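Local atomic coordinates of nisin immunity protein (Lactococcus lactis subsp. lactis, PDB entry 5XHB), a protein that takes part in the immunity of its producer strain against the lantibiotic nisin, as a lipoprotein of the cell membrane. Residues 47-52 with 67-72. Residues are numbered along the deposited sequence; the frame is centred on the assembly and turned at random.
Sequences YKLLIV and SVTLVL
Tyr47 reaches across to Val71 on the more open face of a two-strand pairing. CG stands anti to the backbone N (chi1 -176°), beside the carbonyl carbon; from there the ring comes nearer the neighbouring strand, with CE2 3.3 Å from Val71 CG1, and its OH comes close to both methyls of that valine. Val71 CG2 in turn meets Leu49 CD1 at 3.9 Å, and the same Leu49 methyl lies 3.8 Å from Thr69 CG2, which places the leucine over two residues of the partner strand. On the opposite face Leu50 CD1 touches Leu72 CD1 at 3.8 Å, while Lys48 and Leu72 run side by side, Lys48 offering its CG to Leu72 CD1 before the chain bends at chi2 and its end leads away. Farther along, Val52 CG2 packs more loosely on Leu70 CD1.

Between these two layers of side chains, residues 47-52 and 67-72 are antiparallel neighbours in the N-terminal sheet of NisI, belonging to strands 39-53 and 67-78. Lys48 with Leu72, Leu50 with Leu70 and Val52 with Val68 are hydrogen-bonded pairs, each joined by two backbone bonds; Leu70 N to Leu50 O, at 2.7 Å, is nearly straight (173°). In the non-hydrogen-bonded pairs between them, CA-H groups approach the same carbonyls, as Leu49 CA does Leu70 O at 3.3 Å.

Leu50, Val52, Val68, Leu70 and Leu72 are buried on their face, whereas Lys48 is exposed; from loops, Tyr17 touches Leu50, Leu108 both valines and Phe111 Leu70. Asn88 OD1 accepts the N-H of Val71 and its ND2 donates to Thr69 O; separately, Ser67 OG is hydrogen-bonded to Asn64 N.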
loop_
_atom_site.group_PDB
_atom_site.type_symbol
_atom_site.label_atom_id
_atom_site.label_comp_id
_atom_site.label_asym_id
_atom_site.label_seq_id
_atom_site.Cartn_x
_atom_site.Cartn_y
_atom_site.Cartn_z
ATOM N N TYR A 47 0.025 3.675 -25.452
ATOM C CA TYR A 47 -1.054 2.724 -25.229
ATOM C C TYR A 47 -0.450 1.397 -24.797
ATOM O O TYR A 47 0.365 0.819 -25.514
ATOM C CB TYR A 47 -1.892 2.551 -26.506
ATOM C CG TYR A 47 -3.097 1.657 -26.361
ATOM C CD1 TYR A 47 -2.983 0.276 -26.448
ATOM C CD2 TYR A 47 -4.359 2.197 -26.140
ATOM C CE1 TYR A 47 -4.087 -0.546 -26.312
ATOM C CE2 TYR A 47 -5.474 1.380 -26.008
ATOM C CZ TYR A 47 -5.330 0.010 -26.097
ATOM O OH TYR A 47 -6.420 -0.813 -25.966
ATOM N N LYS A 48 -0.846 0.911 -23.629
ATOM C CA LYS A 48 -0.332 -0.353 -23.131
ATOM C C LYS A 48 -1.454 -1.178 -22.515
ATOM O O LYS A 48 -2.229 -0.681 -21.708
ATOM C CB LYS A 48 0.786 -0.100 -22.108
ATOM C CG LYS A 48 1.340 -1.358 -21.442
ATOM C CD LYS A 48 2.083 -2.244 -22.432
ATOM C CE LYS A 48 3.037 -3.193 -21.707
ATOM N NZ LYS A 48 3.510 -4.316 -22.574
ATOM N N LEU A 49 -1.552 -2.441 -22.909
ATOM C CA LEU A 49 -2.541 -3.315 -22.312
ATOM C C LEU A 49 -1.864 -4.309 -21.387
ATOM O O LEU A 49 -0.908 -4.980 -21.772
ATOM C CB LEU A 49 -3.354 -4.045 -23.395
ATOM C CG LEU A 49 -4.487 -4.915 -22.847
ATOM C CD1 LEU A 49 -5.743 -4.768 -23.692
ATOM C CD2 LEU A 49 -4.054 -6.367 -22.804
ATOM N N LEU A 50 -2.364 -4.398 -20.164
ATOM C CA LEU A 50 -1.858 -5.363 -19.205
ATOM C C LEU A 50 -2.992 -6.243 -18.731
ATOM O O LEU A 50 -4.120 -5.778 -18.570
ATOM C CB LEU A 50 -1.205 -4.664 -18.003
ATOM C CG LEU A 50 0.033 -3.802 -18.283
ATOM C CD1 LEU A 50 0.564 -3.203 -16.992
ATOM C CD2 LEU A 50 1.112 -4.622 -18.958
ATOM N N ILE A 51 -2.683 -7.513 -18.501
ATOM C CA ILE A 51 -3.638 -8.454 -17.941
ATOM C C ILE A 51 -3.137 -8.913 -16.580
ATOM O O ILE A 51 -2.045 -9.462 -16.479
ATOM C CB ILE A 51 -3.835 -9.673 -18.860
ATOM C CG1 ILE A 51 -4.303 -9.221 -20.245
ATOM C CG2 ILE A 51 -4.818 -10.646 -18.236
ATOM C CD1 ILE A 51 -4.483 -10.375 -21.241
ATOM N N VAL A 52 -3.914 -8.668 -15.532
ATOM C CA VAL A 52 -3.413 -8.885 -14.179
ATOM C C VAL A 52 -4.271 -9.845 -13.367
ATOM O O VAL A 52 -5.466 -9.629 -13.184
ATOM C CB VAL A 52 -3.311 -7.567 -13.393
ATOM C CG1 VAL A 52 -2.415 -7.759 -12.177
ATOM C CG2 VAL A 52 -2.760 -6.460 -14.277
ATOM N N SER A 67 -8.855 -12.501 -13.367
ATOM C CA SER A 67 -7.991 -11.491 -13.967
ATOM C C SER A 67 -8.745 -10.202 -14.265
ATOM O O SER A 67 -9.968 -10.200 -14.417
ATOM C CB SER A 67 -7.347 -12.021 -15.245
ATOM O OG SER A 67 -8.259 -11.989 -16.326
ATOM N N VAL A 68 -8.003 -9.102 -14.334
ATOM C CA VAL A 68 -8.562 -7.838 -14.784
ATOM C C VAL A 68 -7.663 -7.299 -15.892
ATOM O O VAL A 68 -6.439 -7.445 -15.838
ATOM C CB VAL A 68 -8.703 -6.821 -13.627
ATOM C CG1 VAL A 68 -7.365 -6.544 -12.994
ATOM C CG2 VAL A 68 -9.328 -5.527 -14.123
ATOM N N THR A 69 -8.282 -6.727 -16.921
ATOM C CA THR A 69 -7.553 -6.170 -18.051
ATOM C C THR A 69 -7.452 -4.661 -17.897
ATOM O O THR A 69 -8.457 -3.979 -17.695
ATOM C CB THR A 69 -8.231 -6.504 -19.389
ATOM O OG1 THR A 69 -8.385 -7.922 -19.498
ATOM C CG2 THR A 69 -7.403 -5.988 -20.554
ATOM N N LEU A 70 -6.231 -4.148 -17.966
ATOM C CA LEU A 70 -6.005 -2.715 -17.837
ATOM C C LEU A 70 -5.503 -2.129 -19.136
ATOM O O LEU A 70 -4.524 -2.606 -19.715
ATOM C CB LEU A 70 -5.000 -2.420 -16.731
ATOM C CG LEU A 70 -5.316 -2.917 -15.328
ATOM C CD1 LEU A 70 -4.157 -2.532 -14.426
ATOM C CD2 LEU A 70 -6.634 -2.343 -14.818
ATOM N N VAL A 71 -6.175 -1.090 -19.600
ATOM C CA VAL A 71 -5.644 -0.320 -20.712
ATOM C C VAL A 71 -5.046 0.986 -20.183
ATOM O O VAL A 71 -5.774 1.853 -19.678
ATOM C CB VAL A 71 -6.730 -0.035 -21.763
ATOM C CG1 VAL A 71 -6.237 0.984 -22.775
ATOM C CG2 VAL A 71 -7.118 -1.336 -22.448
ATOM N N LEU A 72 -3.720 1.102 -20.289
ATOM C CA LEU A 72 -2.982 2.289 -19.868
ATOM C C LEU A 72 -2.801 3.196 -21.068
ATOM O O LEU A 72 -2.217 2.794 -22.073
ATOM C CB LEU A 72 -1.611 1.913 -19.282
ATOM C CG LEU A 72 -1.574 0.656 -18.414
ATOM C CD1 LEU A 72 -0.150 0.370 -17.956
ATOM C CD2 LEU A 72 -2.473 0.841 -17.236
#